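Local coordinates for protein tryptophanyl-tRNA synthetase (Cryptosporidium parvum Iowa II, PDB 3HV0) that binds L-tryptophan and, as a class I aminoacyl-tRNA synthetase, probably uses ATP to attach it to tRNA(Trp), at residues Gly27-Thr32 with Leu57-Phe62; Thr43-His48 with Gln103-Val108; Ser274-Asn279 with Asn287-Tyr292; Val315-Leu320 with Gly345-Ile350. All coordinates share one frame; numbering follows the deposited sequence.

Interaction 1 (Gly27-Thr32 with Leu57-Phe62); sequences GCKLIT and LSHRDF
His59 and Lys29 form an antiparallel hydrogen-bonded pair, with Lys29 N donating to His59 O and His59 N to Lys29 O (2.9 Å). The CB atoms of both residues project to one face of the sheet, and the histidine can be followed outward from there. At chi1 73°, CG lies between the backbone N and the carbonyl carbon, and the ring beyond it runs beside Lys29. CD2 then comes within 3.2 Å of Lys29 O, and at the tip NE2 rests 3.3 Å from Lys29 CB. On the ring's other nitrogen, ND1 accepts from Phe62 N (3.3 Å) in the ring plane, which helps to fix the ring's rotation. Lys29 O is gripped a second time, by Ser58 OG at 3.3 Å from well above the carbonyl plane. The ladder extends through Ile31 N and Leu57 O (2.9 Å), and Ile31 CD1 folds against Ser58 N (3.4 Å). Cys28 SG sits over one face of the Arg60 guanidinium, whose NH1 makes a salt bridge with Asp231. Strand 29-30 is an outermost strand of the sheet within this chain, and strand 56-60 separates it from strand 250-254, where Leu57 and Ser58 form a classic bulge opposite His253. Helix 33-43 packs on Ile31 and His59 through Ile36 and Met35, while Ile23 of helix 22-25 meets Leu30, Leu57 and Ser58.

Interaction 2 (Thr43-His48 with Gln103-Val108); sequences TGQKAH and QDTFKV
Thr43 meets Thr105 near the end of helix 93-106, the helix of a parallel beta-alpha-beta crossover that links strands 76-81 and 110-114 in the Rossmann-like class I fold. The Thr105 methyl, CG2, sits against the branch point of Thr43, about equally near to CB, OG1 and CG2; separations near 3.2 Å are short for such packing, so their exact values are doubtful. Thr43 CG2 also reaches Phe106 CE2 at 3.8 Å, against a ring that Tyr69 and Phe75 meet edge-to-face. At chi1 67°, Thr43 OG1 is turned to accept from Gln45 N (3.3 Å, N-H...O angle 160°), closing an ST turn where the chain leaves helix 33-43 through Gly44, whose phi is positive. Gln45 follows, its chain extended beyond CG toward Thr105. Gln45 OE1 lies 2.9 Å from Thr105 OG1, but that hydroxyl also has Tyr101 O within reach, so the destination of its single proton is unsettled. The other amide branch ends beside the helix backbone, with Gln45 NE2 3.7 Å from Asp104 O.

Interaction 3 (Ser274-Asn279 with Asn287-Tyr292); sequences SSIFVN and NKIMKY
Phe277 presents a ring edge to Lys288: NZ lies near the ring plane, 3.6 Å from CD2, so this is not a cation-pi stack over a face. The contact joins residues 274-279, a loop of the class I synthetase after the KMSKS-type signature, to helix 282-292, which follows it. His89 meets the Phe277 ring with planes at about 50°. The Tyr292 ring likewise turns an edge, in plane, to Lys288 CA one helical turn earlier. Residues 274-279 emerge from the unmodelled stretch 260-272, which holds a KMSAS variant of the signature. Lys288 runs extended beyond CG, its CE passing 3.7 Å from Ser274 CB, before NZ donates to Ser275 O at 2.7 Å. The donor stands 53° out of the carbonyl plane, with a C=O...N angle of 127°. NZ also forms a salt bridge with Asp280, which accepts from Phe277 N and so ties amine and loop together. Ile276 CD1 touches both Lys288 CD (3.8 Å) and Ile289 CD1 (4.2 Å).

Interaction 4 (Val315-Leu320 with Gly345-Ile350); sequences VSWQYL and GEIKSI
Ser316 and Lys348 both donate to one water, Ser316 OG at 3.0 Å and Lys348 NZ at 3.1 Å, and no direct hydrogen bond joins the two helices here. The serine oxygen instead lies 3.5 Å from Lys348 CG, alongside the aliphatic part of the lysine. That side chain is bent, with chi3 91° swinging CE aside and chi4 77° turning NZ toward the water. NZ also makes weak hydrogen bonds to Ile289 O and Ala293 O. These carbonyls belong to the last turn of helix 282-292 and to the residue just after it, a setting that would probably favour the positive charge of this buried lysine. The remaining contact is apolar. Ile347 has CG1 anti to its backbone N, which sends CG1 toward helix 315-323; CD1 beyond it ends 4.0 Å from Trp317 CB. Leu320 crosses the same branch, CD1 being 3.9 Å from Ile347 CG1, while its CD2 approaches Ile350 CG2 at 4.3 Å. The axes of the two short segments come within 9.3 Å and cross at 35°, so helices 315-323 and 344-367 run in broadly the same direction in a region that is probably the helical C-terminal domain of this family. Leu351 continues the packing against Ser316 and Leu320. Helix 327-339, which connects the pair in sequence, packs alongside, its Leu330 and Ile333 meeting Trp317 and its Tyr337 meeting Ile347.

In the fold
The four contacts fall into two groups. Interactions 1 and 2 have centres 19 Å apart, and their segments alternate along the chain; helix 33-43 packs against both, bridging the edge of the seven-stranded sheet and helix 93-106. Their nearest atoms are about 5 Å apart, without touching. Interactions 3 and 4 follow later in sequence, their centres about 30 Å from the first group but only 12 Å from each other. These two touch, as where Ile289 CG2 lies 3.4 Å from Ser316 OG, and helix 344-367 supplies one side of interaction 4 and also touches Ile276 and Ile289 of interaction 3. The segment that follows the unmodelled KMSAS-bearing loop thus packs, through helix 282-292, beside the C-terminal helices, remote from the sheet edge.

Interaction 1 (Gly27-Thr32 with Leu57-Phe62)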
loop_
_atom_site.group_PDB
_atom_site.type_symbol
_atom_site.label_atom_id
_atom_site.label_comp_id
_atom_site.label_asym_id
_atom_site.label_seq_id
_atom_site.Cartn_x
_atom_site.Cartn_y
_atom_site.Cartn_z
ATOM N N GLY A 27 3.968 -24.454 -15.876
ATOM C CA GLY A 27 3.217 -25.366 -15.021
ATOM C C GLY A 27 1.726 -25.356 -15.302
ATOM O O GLY A 27 0.938 -25.798 -14.469
ATOM N N CYS A 28 1.335 -24.864 -16.476
ATOM C CA CYS A 28 -0.074 -24.810 -16.857
ATOM C C CYS A 28 -0.521 -26.144 -17.420
ATOM O O CYS A 28 0.292 -27.026 -17.653
ATOM C CB CYS A 28 -0.324 -23.700 -17.882
ATOM S SG CYS A 28 0.367 -22.088 -17.404
ATOM N N LYS A 29 -1.826 -26.283 -17.604
ATOM C CA LYS A 29 -2.420 -27.439 -18.262
ATOM C C LYS A 29 -3.268 -26.932 -19.424
ATOM O O LYS A 29 -3.879 -25.878 -19.329
ATOM C CB LYS A 29 -3.303 -28.220 -17.280
ATOM C CG LYS A 29 -2.620 -29.403 -16.614
ATOM C CD LYS A 29 -3.114 -29.628 -15.182
ATOM C CE LYS A 29 -2.291 -30.715 -14.460
ATOM N NZ LYS A 29 -2.064 -30.408 -13.003
ATOM N N LEU A 30 -3.302 -27.677 -20.518
ATOM C CA LEU A 30 -4.224 -27.371 -21.595
ATOM C C LEU A 30 -5.630 -27.848 -21.242
ATOM O O LEU A 30 -5.819 -28.871 -20.588
ATOM C CB LEU A 30 -3.756 -27.974 -22.911
ATOM C CG LEU A 30 -2.975 -27.022 -23.814
ATOM C CD1 LEU A 30 -1.886 -26.295 -23.057
ATOM C CD2 LEU A 30 -2.407 -27.779 -25.006
ATOM N N ILE A 31 -6.612 -27.080 -21.694
ATOM C CA ILE A 31 -8.012 -27.307 -21.388
ATOM C C ILE A 31 -8.467 -28.484 -22.248
ATOM O O ILE A 31 -8.276 -28.484 -23.464
ATOM C CB ILE A 31 -8.840 -26.018 -21.659
ATOM C CG1 ILE A 31 -8.383 -24.873 -20.732
ATOM C CG2 ILE A 31 -10.312 -26.259 -21.444
ATOM C CD1 ILE A 31 -8.990 -23.523 -21.050
ATOM N N THR A 32 -9.029 -29.502 -21.611
ATOM C CA THR A 32 -9.346 -30.745 -22.295
ATOM C C THR A 32 -10.811 -30.803 -22.697
ATOM O O THR A 32 -11.661 -30.202 -22.066
ATOM C CB THR A 32 -9.022 -31.960 -21.403
ATOM O OG1 THR A 32 -9.812 -31.914 -20.210
ATOM C CG2 THR A 32 -7.560 -31.968 -21.021
ATOM N N LEU A 57 -7.043 -21.385 -23.727
ATOM C CA LEU A 57 -6.457 -22.701 -23.983
ATOM C C LEU A 57 -5.889 -23.390 -22.746
ATOM O O LEU A 57 -5.607 -24.577 -22.787
ATOM C CB LEU A 57 -5.357 -22.602 -25.038
ATOM C CG LEU A 57 -4.253 -21.538 -24.964
ATOM C CD1 LEU A 57 -4.107 -20.862 -23.624
ATOM C CD2 LEU A 57 -2.921 -22.116 -25.374
ATOM N N SER A 58 -5.752 -22.646 -21.650
ATOM C CA SER A 58 -4.886 -23.040 -20.557
ATOM C C SER A 58 -5.544 -22.777 -19.204
ATOM O O SER A 58 -6.421 -21.920 -19.105
ATOM C CB SER A 58 -3.579 -22.261 -20.678
ATOM O OG SER A 58 -2.517 -22.993 -20.126
ATOM N N HIS A 59 -5.129 -23.522 -18.173
ATOM C CA HIS A 59 -5.665 -23.338 -16.822
ATOM C C HIS A 59 -4.742 -23.820 -15.697
ATOM O O HIS A 59 -3.794 -24.559 -15.919
ATOM C CB HIS A 59 -6.998 -24.048 -16.695
ATOM C CG HIS A 59 -6.881 -25.540 -16.630
ATOM N ND1 HIS A 59 -7.112 -26.255 -15.475
ATOM C CD2 HIS A 59 -6.528 -26.446 -17.571
ATOM C CE1 HIS A 59 -6.924 -27.540 -15.715
ATOM N NE2 HIS A 59 -6.564 -27.680 -16.976
ATOM N N ARG A 60 -5.038 -23.357 -14.488
ATOM C CA ARG A 60 -4.543 -23.933 -13.239
ATOM C C ARG A 60 -5.733 -24.225 -12.335
ATOM O O ARG A 60 -6.467 -23.322 -11.959
ATOM C CB ARG A 60 -3.618 -22.956 -12.527
ATOM C CG ARG A 60 -2.455 -22.536 -13.365
ATOM C CD ARG A 60 -1.406 -21.741 -12.594
ATOM N NE ARG A 60 -0.082 -22.247 -12.963
ATOM C CZ ARG A 60 1.002 -21.510 -13.176
ATOM N NH1 ARG A 60 0.967 -20.192 -13.046
ATOM N NH2 ARG A 60 2.137 -22.104 -13.511
ATOM N N ASP A 61 -5.929 -25.498 -12.017
ATOM C CA ASP A 61 -6.970 -25.957 -11.091
ATOM C C ASP A 61 -8.359 -25.440 -11.434
ATOM O O ASP A 61 -9.158 -25.179 -10.525
ATOM C CB ASP A 61 -6.620 -25.590 -9.636
ATOM C CG ASP A 61 -5.418 -26.358 -9.100
ATOM O OD1 ASP A 61 -4.964 -27.336 -9.716
ATOM O OD2 ASP A 61 -4.913 -25.977 -8.040
ATOM N N PHE A 62 -8.634 -25.274 -12.728
ATOM C CA PHE A 62 -9.993 -25.045 -13.201
ATOM C C PHE A 62 -10.861 -26.262 -12.881
ATOM O O PHE A 62 -12.039 -26.120 -12.628
ATOM C CB PHE A 62 -10.007 -24.761 -14.706
ATOM C CG PHE A 62 -11.392 -24.520 -15.281
ATOM C CD1 PHE A 62 -12.116 -23.384 -14.949
ATOM C CD2 PHE A 62 -11.957 -25.425 -16.161
ATOM C CE1 PHE A 62 -13.374 -23.166 -15.468
ATOM C CE2 PHE A 62 -13.224 -25.208 -16.691
ATOM C CZ PHE A 62 -13.935 -24.088 -16.336
#

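Interaction 2 (Thr43-His48 with Gln103-Val108)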
loop_
_atom_site.group_PDB
_atom_site.type_symbol
_atom_site.label_atom_id
_atom_site.label_comp_id
_atom_site.label_asym_id
_atom_site.label_seq_id
_atom_site.Cartn_x
_atom_site.Cartn_y
_atom_site.Cartn_z
ATOM N N THR A 43 -23.898 -27.034 -16.587
ATOM C CA THR A 43 -24.583 -25.730 -16.605
ATOM C C THR A 43 -25.796 -25.636 -17.521
ATOM O O THR A 43 -26.558 -24.678 -17.425
ATOM C CB THR A 43 -23.624 -24.604 -17.005
ATOM O OG1 THR A 43 -23.220 -24.779 -18.369
ATOM C CG2 THR A 43 -22.409 -24.602 -16.095
ATOM N N GLY A 44 -25.959 -26.606 -18.419
ATOM C CA GLY A 44 -27.070 -26.612 -19.379
ATOM C C GLY A 44 -26.861 -25.612 -20.500
ATOM O O GLY A 44 -27.757 -25.357 -21.293
ATOM N N GLN A 45 -25.673 -25.014 -20.557
ATOM C CA GLN A 45 -25.348 -24.141 -21.664
ATOM C C GLN A 45 -24.244 -24.775 -22.486
ATOM O O GLN A 45 -23.364 -25.437 -21.958
ATOM C CB GLN A 45 -24.996 -22.750 -21.179
ATOM C CG GLN A 45 -26.211 -21.841 -20.927
ATOM C CD GLN A 45 -25.806 -20.486 -20.317
ATOM O OE1 GLN A 45 -24.743 -19.924 -20.638
ATOM N NE2 GLN A 45 -26.651 -19.962 -19.429
ATOM N N LYS A 46 -24.372 -24.633 -23.803
ATOM C CA LYS A 46 -23.334 -25.033 -24.754
ATOM C C LYS A 46 -22.115 -24.130 -24.507
ATOM O O LYS A 46 -22.254 -23.018 -23.997
ATOM C CB LYS A 46 -23.872 -24.953 -26.200
ATOM C CG LYS A 46 -22.948 -24.278 -27.215
ATOM C CD LYS A 46 -23.573 -24.251 -28.609
ATOM C CE LYS A 46 -23.409 -25.580 -29.332
ATOM N NZ LYS A 46 -21.993 -25.839 -29.742
ATOM N N ALA A 47 -20.930 -24.629 -24.836
ATOM C CA ALA A 47 -19.683 -23.980 -24.411
ATOM C C ALA A 47 -19.412 -22.751 -25.247
ATOM O O ALA A 47 -19.657 -22.730 -26.453
ATOM C CB ALA A 47 -18.504 -24.940 -24.502
ATOM N N HIS A 48 -18.896 -21.725 -24.592
ATOM C CA HIS A 48 -18.487 -20.537 -25.296
ATOM C C HIS A 48 -17.419 -20.917 -26.299
ATOM O O HIS A 48 -16.565 -21.755 -26.011
ATOM C CB HIS A 48 -17.941 -19.511 -24.331
ATOM C CG HIS A 48 -17.866 -18.135 -24.897
ATOM N ND1 HIS A 48 -16.761 -17.668 -25.572
ATOM C CD2 HIS A 48 -18.755 -17.117 -24.877
ATOM C CE1 HIS A 48 -16.964 -16.413 -25.931
ATOM N NE2 HIS A 48 -18.170 -16.056 -25.527
ATOM N N GLN A 103 -20.074 -15.689 -15.984
ATOM C CA GLN A 103 -20.985 -15.172 -14.985
ATOM C C GLN A 103 -22.402 -15.605 -15.315
ATOM O O GLN A 103 -23.159 -15.933 -14.435
ATOM C CB GLN A 103 -20.900 -13.647 -14.888
ATOM C CG GLN A 103 -21.673 -13.059 -13.696
ATOM C CD GLN A 103 -21.686 -11.538 -13.680
ATOM O OE1 GLN A 103 -22.054 -10.897 -14.666
ATOM N NE2 GLN A 103 -21.303 -10.955 -12.555
ATOM N N ASP A 104 -22.751 -15.611 -16.593
ATOM C CA ASP A 104 -24.078 -16.020 -17.024
ATOM C C ASP A 104 -24.260 -17.521 -16.840
ATOM O O ASP A 104 -25.365 -17.987 -16.583
ATOM C CB ASP A 104 -24.289 -15.689 -18.505
ATOM C CG ASP A 104 -24.213 -14.215 -18.798
ATOM O OD1 ASP A 104 -24.263 -13.386 -17.859
ATOM O OD2 ASP A 104 -24.095 -13.881 -19.992
ATOM N N THR A 105 -23.175 -18.270 -17.013
ATOM C CA THR A 105 -23.244 -19.725 -17.036
ATOM C C THR A 105 -23.256 -20.267 -15.625
ATOM O O THR A 105 -24.064 -21.121 -15.314
ATOM C CB THR A 105 -22.070 -20.331 -17.812
ATOM O OG1 THR A 105 -22.198 -19.990 -19.199
ATOM C CG2 THR A 105 -22.063 -21.839 -17.692
ATOM N N PHE A 106 -22.372 -19.747 -14.765
ATOM C CA PHE A 106 -22.292 -20.216 -13.368
ATOM C C PHE A 106 -23.166 -19.420 -12.403
ATOM O O PHE A 106 -23.469 -19.900 -11.312
ATOM C CB PHE A 106 -20.839 -20.233 -12.884
ATOM C CG PHE A 106 -20.002 -21.273 -13.557
ATOM C CD1 PHE A 106 -19.027 -20.915 -14.468
ATOM C CD2 PHE A 106 -20.220 -22.615 -13.305
ATOM C CE1 PHE A 106 -18.258 -21.872 -15.100
ATOM C CE2 PHE A 106 -19.454 -23.590 -13.944
ATOM C CZ PHE A 106 -18.476 -23.214 -14.849
ATOM N N LYS A 107 -23.556 -18.211 -12.807
ATOM C CA LYS A 107 -24.391 -17.326 -11.990
ATOM C C LYS A 107 -23.656 -16.953 -10.687
ATOM O O LYS A 107 -24.224 -16.988 -9.603
ATOM C CB LYS A 107 -25.739 -17.997 -11.702
ATOM C CG LYS A 107 -26.958 -17.088 -11.892
ATOM C CD LYS A 107 -27.933 -17.083 -10.679
ATOM C CE LYS A 107 -29.182 -17.982 -10.870
ATOM N NZ LYS A 107 -29.071 -19.310 -10.199
ATOM N N VAL A 108 -22.380 -16.600 -10.789
ATOM C CA VAL A 108 -21.591 -16.361 -9.592
ATOM C C VAL A 108 -21.225 -14.900 -9.487
ATOM O O VAL A 108 -21.334 -14.190 -10.466
ATOM C CB VAL A 108 -20.325 -17.213 -9.585
ATOM C CG1 VAL A 108 -20.705 -18.714 -9.469
ATOM C CG2 VAL A 108 -19.446 -16.897 -10.821
#

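Interaction 3 (Ser274-Asn279 with Asn287-Tyr292)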
loop_
_atom_site.group_PDB
_atom_site.type_symbol
_atom_site.label_atom_id
_atom_site.label_comp_id
_atom_site.label_asym_id
_atom_site.label_seq_id
_atom_site.Cartn_x
_atom_site.Cartn_y
_atom_site.Cartn_z
ATOM N N SER A 274 -1.251 2.778 -32.482
ATOM C CA SER A 274 -2.695 2.680 -32.696
ATOM C C SER A 274 -3.170 1.270 -33.053
ATOM O O SER A 274 -2.796 0.716 -34.094
ATOM C CB SER A 274 -3.123 3.636 -33.808
ATOM O OG SER A 274 -2.846 4.978 -33.466
ATOM N N SER A 275 -3.991 0.705 -32.172
ATOM C CA SER A 275 -4.781 -0.488 -32.477
ATOM C C SER A 275 -6.269 -0.162 -32.300
ATOM O O SER A 275 -6.634 0.959 -31.924
ATOM C CB SER A 275 -4.381 -1.636 -31.557
ATOM O OG SER A 275 -4.608 -1.279 -30.202
ATOM N N ILE A 276 -7.118 -1.153 -32.547
ATOM C CA ILE A 276 -8.570 -0.946 -32.648
ATOM C C ILE A 276 -9.234 -0.687 -31.264
ATOM O O ILE A 276 -9.262 -1.573 -30.397
ATOM C CB ILE A 276 -9.220 -2.179 -33.349
ATOM C CG1 ILE A 276 -10.096 -1.782 -34.507
ATOM C CG2 ILE A 276 -10.080 -2.947 -32.416
ATOM C CD1 ILE A 276 -9.313 -1.123 -35.636
ATOM N N PHE A 277 -9.743 0.525 -31.043
ATOM C CA PHE A 277 -10.446 0.823 -29.794
ATOM C C PHE A 277 -11.960 0.634 -29.938
ATOM O O PHE A 277 -12.515 0.775 -31.023
ATOM C CB PHE A 277 -10.145 2.240 -29.317
ATOM C CG PHE A 277 -8.693 2.498 -29.027
ATOM C CD1 PHE A 277 -8.169 2.278 -27.756
ATOM C CD2 PHE A 277 -7.854 2.997 -30.012
ATOM C CE1 PHE A 277 -6.823 2.546 -27.479
ATOM C CE2 PHE A 277 -6.511 3.260 -29.745
ATOM C CZ PHE A 277 -5.994 3.027 -28.480
ATOM N N VAL A 278 -12.634 0.326 -28.831
ATOM C CA VAL A 278 -14.092 0.121 -28.874
ATOM C C VAL A 278 -14.880 1.383 -29.211
ATOM O O VAL A 278 -16.037 1.278 -29.601
ATOM C CB VAL A 278 -14.652 -0.463 -27.554
ATOM C CG1 VAL A 278 -14.070 -1.842 -27.291
ATOM C CG2 VAL A 278 -14.382 0.473 -26.405
ATOM N N ASN A 279 -14.269 2.561 -29.052
ATOM C CA ASN A 279 -14.906 3.825 -29.446
ATOM C C ASN A 279 -14.441 4.368 -30.807
ATOM O O ASN A 279 -14.668 5.539 -31.116
ATOM C CB ASN A 279 -14.698 4.886 -28.370
ATOM C CG ASN A 279 -13.263 5.365 -28.280
ATOM O OD1 ASN A 279 -12.329 4.656 -28.648
ATOM N ND2 ASN A 279 -13.082 6.572 -27.772
ATOM N N ASN A 287 -9.312 2.236 -41.732
ATOM C CA ASN A 287 -7.972 2.805 -41.836
ATOM C C ASN A 287 -6.877 1.945 -41.186
ATOM O O ASN A 287 -5.781 1.802 -41.734
ATOM C CB ASN A 287 -7.962 4.184 -41.187
ATOM C CG ASN A 287 -6.818 5.022 -41.649
ATOM O OD1 ASN A 287 -6.905 5.709 -42.659
ATOM N ND2 ASN A 287 -5.722 4.977 -40.906
ATOM N N LYS A 288 -7.179 1.383 -40.016
ATOM C CA LYS A 288 -6.192 0.616 -39.260
ATOM C C LYS A 288 -5.931 -0.789 -39.845
ATOM O O LYS A 288 -4.774 -1.179 -40.001
ATOM C CB LYS A 288 -6.561 0.566 -37.768
ATOM C CG LYS A 288 -6.268 1.883 -37.023
ATOM C CD LYS A 288 -7.075 2.004 -35.724
ATOM C CE LYS A 288 -6.618 3.192 -34.889
ATOM N NZ LYS A 288 -7.078 3.123 -33.479
ATOM N N ILE A 289 -6.974 -1.548 -40.188
ATOM C CA ILE A 289 -6.757 -2.897 -40.743
ATOM C C ILE A 289 -5.926 -2.798 -42.014
ATOM O O ILE A 289 -4.946 -3.529 -42.201
ATOM C CB ILE A 289 -8.058 -3.671 -41.156
ATOM C CG1 ILE A 289 -9.226 -3.434 -40.196
ATOM C CG2 ILE A 289 -7.762 -5.181 -41.244
ATOM C CD1 ILE A 289 -8.939 -3.850 -38.766
ATOM N N MET A 290 -6.342 -1.884 -42.886
ATOM C CA MET A 290 -5.789 -1.790 -44.235
ATOM C C MET A 290 -4.312 -1.422 -44.200
ATOM O O MET A 290 -3.537 -1.913 -45.012
ATOM C CB MET A 290 -6.587 -0.789 -45.080
ATOM C CG MET A 290 -8.046 -1.219 -45.316
ATOM S SD MET A 290 -8.259 -2.686 -46.367
ATOM C CE MET A 290 -10.055 -2.859 -46.329
ATOM N N LYS A 291 -3.932 -0.589 -43.233
ATOM C CA LYS A 291 -2.570 -0.063 -43.136
ATOM C C LYS A 291 -1.690 -0.860 -42.165
ATOM O O LYS A 291 -0.550 -1.187 -42.488
ATOM C CB LYS A 291 -2.598 1.416 -42.718
ATOM N N TYR A 292 -2.222 -1.186 -40.992
ATOM C CA TYR A 292 -1.417 -1.760 -39.899
ATOM C C TYR A 292 -1.620 -3.270 -39.671
ATOM O O TYR A 292 -0.881 -3.879 -38.888
ATOM C CB TYR A 292 -1.707 -1.022 -38.571
ATOM C CG TYR A 292 -1.344 0.457 -38.547
ATOM C CD1 TYR A 292 -0.037 0.873 -38.304
ATOM C CD2 TYR A 292 -2.317 1.442 -38.745
ATOM C CE1 TYR A 292 0.296 2.232 -38.277
ATOM C CE2 TYR A 292 -1.992 2.801 -38.724
ATOM C CZ TYR A 292 -0.682 3.188 -38.488
ATOM O OH TYR A 292 -0.338 4.525 -38.462
#

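Interaction 4 (Val315-Leu320 with Gly345-Ile350)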
loop_
_atom_site.group_PDB
_atom_site.type_symbol
_atom_site.label_atom_id
_atom_site.label_comp_id
_atom_site.label_asym_id
_atom_site.label_seq_id
_atom_site.Cartn_x
_atom_site.Cartn_y
_atom_site.Cartn_z
ATOM N N VAL A 315 -3.117 -11.428 -39.717
ATOM C CA VAL A 315 -3.690 -10.826 -38.523
ATOM C C VAL A 315 -5.199 -10.716 -38.644
ATOM O O VAL A 315 -5.918 -10.825 -37.657
ATOM C CB VAL A 315 -3.097 -9.416 -38.255
ATOM C CG1 VAL A 315 -3.802 -8.737 -37.058
ATOM C CG2 VAL A 315 -1.571 -9.501 -38.027
ATOM N N SER A 316 -5.684 -10.492 -39.858
ATOM C CA SER A 316 -7.122 -10.389 -40.089
ATOM C C SER A 316 -7.825 -11.737 -39.876
ATOM O O SER A 316 -8.894 -11.787 -39.285
ATOM C CB SER A 316 -7.417 -9.818 -41.481
ATOM O OG SER A 316 -6.951 -8.476 -41.597
ATOM N N TRP A 317 -7.219 -12.828 -40.332
ATOM C CA TRP A 317 -7.802 -14.162 -40.115
ATOM C C TRP A 317 -7.921 -14.499 -38.625
ATOM O O TRP A 317 -8.969 -14.952 -38.149
ATOM C CB TRP A 317 -6.979 -15.228 -40.828
ATOM C CG TRP A 317 -7.314 -16.624 -40.401
ATOM C CD1 TRP A 317 -6.513 -17.472 -39.696
ATOM C CD2 TRP A 317 -8.547 -17.329 -40.622
ATOM N NE1 TRP A 317 -7.159 -18.662 -39.469
ATOM C CE2 TRP A 317 -8.412 -18.602 -40.025
ATOM C CE3 TRP A 317 -9.747 -17.011 -41.264
ATOM C CZ2 TRP A 317 -9.434 -19.559 -40.055
ATOM C CZ3 TRP A 317 -10.759 -17.962 -41.290
ATOM C CH2 TRP A 317 -10.595 -19.218 -40.690
ATOM N N GLN A 318 -6.831 -14.267 -37.902
ATOM C CA GLN A 318 -6.776 -14.492 -36.462
ATOM C C GLN A 318 -7.777 -13.622 -35.680
ATOM O O GLN A 318 -8.260 -14.040 -34.642
ATOM C CB GLN A 318 -5.353 -14.255 -35.938
ATOM N N TYR A 319 -8.094 -12.426 -36.178
ATOM C CA TYR A 319 -9.132 -11.585 -35.556
ATOM C C TYR A 319 -10.536 -12.163 -35.721
ATOM O O TYR A 319 -11.329 -12.152 -34.785
ATOM C CB TYR A 319 -9.134 -10.180 -36.152
ATOM C CG TYR A 319 -8.349 -9.168 -35.373
ATOM C CD1 TYR A 319 -6.973 -9.257 -35.279
ATOM C CD2 TYR A 319 -8.984 -8.114 -34.740
ATOM C CE1 TYR A 319 -6.245 -8.331 -34.577
ATOM C CE2 TYR A 319 -8.268 -7.174 -34.036
ATOM C CZ TYR A 319 -6.893 -7.283 -33.961
ATOM O OH TYR A 319 -6.166 -6.343 -33.253
ATOM N N LEU A 320 -10.841 -12.635 -36.923
ATOM C CA LEU A 320 -12.129 -13.259 -37.219
ATOM C C LEU A 320 -12.403 -14.520 -36.412
ATOM O O LEU A 320 -13.560 -14.876 -36.195
ATOM C CB LEU A 320 -12.211 -13.617 -38.700
ATOM C CG LEU A 320 -12.260 -12.444 -39.671
ATOM C CD1 LEU A 320 -12.107 -12.976 -41.066
ATOM C CD2 LEU A 320 -13.559 -11.649 -39.514
ATOM N N GLY A 345 -7.621 -8.364 -49.712
ATOM C CA GLY A 345 -8.577 -7.271 -49.704
ATOM C C GLY A 345 -9.939 -7.626 -49.148
ATOM O O GLY A 345 -10.481 -6.869 -48.352
ATOM N N GLU A 346 -10.493 -8.771 -49.543
ATOM C CA GLU A 346 -11.843 -9.159 -49.098
ATOM C C GLU A 346 -11.861 -9.610 -47.628
ATOM O O GLU A 346 -12.764 -9.246 -46.868
ATOM C CB GLU A 346 -12.447 -10.254 -49.990
ATOM C CG GLU A 346 -13.983 -10.235 -49.996
ATOM C CD GLU A 346 -14.622 -11.535 -50.464
ATOM O OE1 GLU A 346 -13.965 -12.322 -51.180
ATOM O OE2 GLU A 346 -15.802 -11.763 -50.118
ATOM N N ILE A 347 -10.864 -10.393 -47.226
ATOM C CA ILE A 347 -10.798 -10.872 -45.845
ATOM C C ILE A 347 -10.692 -9.703 -44.878
ATOM O O ILE A 347 -11.203 -9.780 -43.757
ATOM C CB ILE A 347 -9.624 -11.872 -45.592
ATOM C CG1 ILE A 347 -9.772 -12.544 -44.219
ATOM C CG2 ILE A 347 -8.282 -11.172 -45.662
ATOM C CD1 ILE A 347 -8.835 -13.724 -43.995
ATOM N N LYS A 348 -10.031 -8.630 -45.305
ATOM C CA LYS A 348 -9.874 -7.454 -44.452
ATOM C C LYS A 348 -11.168 -6.661 -44.348
ATOM O O LYS A 348 -11.410 -6.000 -43.335
ATOM C CB LYS A 348 -8.754 -6.561 -44.966
ATOM C CG LYS A 348 -7.396 -7.213 -44.884
ATOM C CD LYS A 348 -6.334 -6.363 -45.538
ATOM C CE LYS A 348 -5.693 -5.412 -44.545
ATOM N NZ LYS A 348 -4.720 -6.125 -43.657
ATOM N N SER A 349 -11.993 -6.735 -45.393
ATOM C CA SER A 349 -13.287 -6.049 -45.395
ATOM C C SER A 349 -14.290 -6.790 -44.514
ATOM O O SER A 349 -15.001 -6.169 -43.725
ATOM C CB SER A 349 -13.825 -5.889 -46.817
ATOM O OG SER A 349 -15.189 -5.507 -46.800
ATOM N N ILE A 350 -14.332 -8.113 -44.632
ATOM C CA ILE A 350 -15.216 -8.928 -43.791
ATOM C C ILE A 350 -14.978 -8.652 -42.296
ATOM O O ILE A 350 -15.924 -8.497 -41.522
ATOM C CB ILE A 350 -15.035 -10.438 -44.070
ATOM C CG1 ILE A 350 -15.478 -10.775 -45.497
ATOM C CG2 ILE A 350 -15.842 -11.253 -43.082
ATOM C CD1 ILE A 350 -15.097 -12.166 -45.962
HETATM O O HOH W 1 -4.318 -9.156 -42.927
#